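Local coordinates for CYTH domain-containing protein (Pyrococcus furiosus, PDB 1YEM) that is of unknown function but belongs to the CYTH family, whose characterised members include class IV adenylyl cyclases and thiamine triphosphatases, at residues 47-51 and 166-170. Sequence-based numbering, arbitrary orientation.
Sequences PRPKL and LYLEL
Arg-48 and Glu-169 both set CG opposite their own carbonyl carbon (chi1 -71° and -78°), but Arg-48 then bends at chi2 while Glu-169 stays extended beyond CG, and the two charged ends meet between the residues leading into strand 50-57 and the first turn of helix 167-173. The resulting salt bridge is long, Arg-48 NH2 to Glu-169 OE1 at 3.6 Å, and OE1 approaches at the guanidinium edge, near its plane, although the carboxylate itself is turned 39° from that plane. One guanidinium face lies over CD1 of Leu-166. The other carboxylate oxygen works at home: the backbone N-H of Leu-166, the N-cap residue, bonds to Glu-169 OE2 (N to OE2 2.9 Å), coming from above the carboxylate plane. Shortening Glu-169 to an alanine is likely to leave Arg-48 without this counter-charge and the N-H of Leu-166 without its side-chain acceptor in the first turn. Beneath the charged pair the contact is apolar. CD2 of Leu-51 meets CD2 of Leu-168 at 3.9 Å, the two side chains running past each other in opposite directions, and also sits 4.2 Å from CD1 of Leu-166. Leu-51 further touches Lys-68 and Ile-70 of strand 62-70, while Leu-168 rests on Gln-103 and Ala-104 of strand 102-115. The arrangement joins the start of strand 50-57 to the C-terminal helix 167-173, packed against the closed antiparallel barrel characteristic of the CYTH fold.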
loop_
_atom_site.group_PDB
_atom_site.type_symbol
_atom_site.label_atom_id
_atom_site.label_comp_id
_atom_site.label_asym_id
_atom_site.label_seq_id
_atom_site.Cartn_x
_atom_site.Cartn_y
_atom_site.Cartn_z
ATOM N N PRO B 47 -16.830 -3.406 -6.558
ATOM C CA PRO B 47 -17.645 -4.151 -7.514
ATOM C C PRO B 47 -16.905 -5.346 -8.093
ATOM O O PRO B 47 -15.728 -5.236 -8.416
ATOM C CB PRO B 47 -17.938 -3.115 -8.624
ATOM C CG PRO B 47 -16.898 -2.054 -8.466
ATOM C CD PRO B 47 -16.579 -2.020 -6.991
ATOM N N ARG B 48 -17.592 -6.478 -8.218
ATOM C CA ARG B 48 -17.078 -7.594 -9.012
ATOM C C ARG B 48 -16.750 -7.039 -10.396
ATOM O O ARG B 48 -17.369 -6.081 -10.813
ATOM C CB ARG B 48 -18.122 -8.715 -9.127
ATOM C CG ARG B 48 -18.368 -9.491 -7.817
ATOM C CD ARG B 48 -17.196 -10.445 -7.460
ATOM N NE ARG B 48 -17.565 -11.348 -6.363
ATOM C CZ ARG B 48 -17.537 -11.033 -5.062
ATOM N NH1 ARG B 48 -17.142 -9.832 -4.660
ATOM N NH2 ARG B 48 -17.907 -11.930 -4.148
ATOM N N PRO B 49 -15.748 -7.613 -11.094
ATOM C CA PRO B 49 -14.953 -8.793 -10.752
ATOM C C PRO B 49 -13.659 -8.488 -9.965
ATOM O O PRO B 49 -12.705 -9.260 -10.037
ATOM C CB PRO B 49 -14.612 -9.356 -12.128
ATOM C CG PRO B 49 -14.389 -8.101 -12.973
ATOM C CD PRO B 49 -15.312 -7.031 -12.380
ATOM N N LYS B 50 -13.644 -7.386 -9.211
ATOM C CA LYS B 50 -12.439 -6.928 -8.523
ATOM C C LYS B 50 -12.350 -7.534 -7.151
ATOM O O LYS B 50 -13.364 -7.840 -6.538
ATOM C CB LYS B 50 -12.447 -5.404 -8.355
ATOM C CG LYS B 50 -12.559 -4.588 -9.635
ATOM C CD LYS B 50 -12.862 -3.116 -9.282
ATOM C CE LYS B 50 -12.713 -2.179 -10.476
ATOM N NZ LYS B 50 -13.860 -2.271 -11.419
ATOM N N LEU B 51 -11.128 -7.682 -6.656
ATOM C CA LEU B 51 -10.903 -7.958 -5.236
ATOM C C LEU B 51 -9.833 -7.024 -4.714
ATOM O O LEU B 51 -8.921 -6.633 -5.460
ATOM C CB LEU B 51 -10.460 -9.394 -5.009
ATOM C CG LEU B 51 -11.451 -10.483 -5.403
ATOM C CD1 LEU B 51 -10.743 -11.821 -5.485
ATOM C CD2 LEU B 51 -12.624 -10.522 -4.406
ATOM N N LEU B 166 -15.080 -18.386 -3.380
ATOM C CA LEU B 166 -14.010 -17.648 -2.722
ATOM C C LEU B 166 -14.174 -17.778 -1.221
ATOM O O LEU B 166 -15.282 -17.938 -0.739
ATOM C CB LEU B 166 -14.093 -16.156 -3.095
ATOM C CG LEU B 166 -14.045 -15.799 -4.578
ATOM C CD1 LEU B 166 -14.349 -14.339 -4.774
ATOM C CD2 LEU B 166 -12.690 -16.147 -5.165
ATOM N N TYR B 167 -13.074 -17.692 -0.484
ATOM C CA TYR B 167 -13.120 -17.642 0.973
ATOM C C TYR B 167 -13.982 -16.473 1.461
ATOM O O TYR B 167 -14.604 -16.547 2.514
ATOM C CB TYR B 167 -11.700 -17.487 1.556
ATOM C CG TYR B 167 -10.809 -18.677 1.365
ATOM C CD1 TYR B 167 -9.496 -18.517 0.917
ATOM C CD2 TYR B 167 -11.271 -19.985 1.627
ATOM C CE1 TYR B 167 -8.659 -19.612 0.720
ATOM C CE2 TYR B 167 -10.432 -21.091 1.438
ATOM C CZ TYR B 167 -9.119 -20.888 0.980
ATOM O OH TYR B 167 -8.266 -21.958 0.778
ATOM N N LEU B 168 -13.958 -15.383 0.692
ATOM C CA LEU B 168 -14.743 -14.184 0.944
ATOM C C LEU B 168 -16.228 -14.508 0.888
ATOM O O LEU B 168 -16.987 -14.098 1.747
ATOM C CB LEU B 168 -14.390 -13.106 -0.117
ATOM C CG LEU B 168 -15.202 -11.806 -0.091
ATOM C CD1 LEU B 168 -15.004 -11.100 1.247
ATOM C CD2 LEU B 168 -14.821 -10.899 -1.227
ATOM N N GLU B 169 -16.622 -15.236 -0.155
ATOM C CA GLU B 169 -17.999 -15.703 -0.319
ATOM C C GLU B 169 -18.409 -16.668 0.811
ATOM O O GLU B 169 -19.517 -16.585 1.323
ATOM C CB GLU B 169 -18.172 -16.372 -1.699
ATOM C CG GLU B 169 -18.317 -15.374 -2.899
ATOM C CD GLU B 169 -18.014 -16.011 -4.271
ATOM O OE1 GLU B 169 -18.194 -15.335 -5.335
ATOM O OE2 GLU B 169 -17.579 -17.185 -4.294
ATOM N N LEU B 170 -17.501 -17.564 1.201
ATOM C CA LEU B 170 -17.776 -18.572 2.234
ATOM C C LEU B 170 -17.940 -17.954 3.625
ATOM O O LEU B 170 -18.810 -18.363 4.384
ATOM C CB LEU B 170 -16.661 -19.631 2.266
ATOM C CG LEU B 170 -16.504 -20.522 1.021
ATOM C CD1 LEU B 170 -15.206 -21.320 1.094
ATOM C CD2 LEU B 170 -17.692 -21.447 0.850
#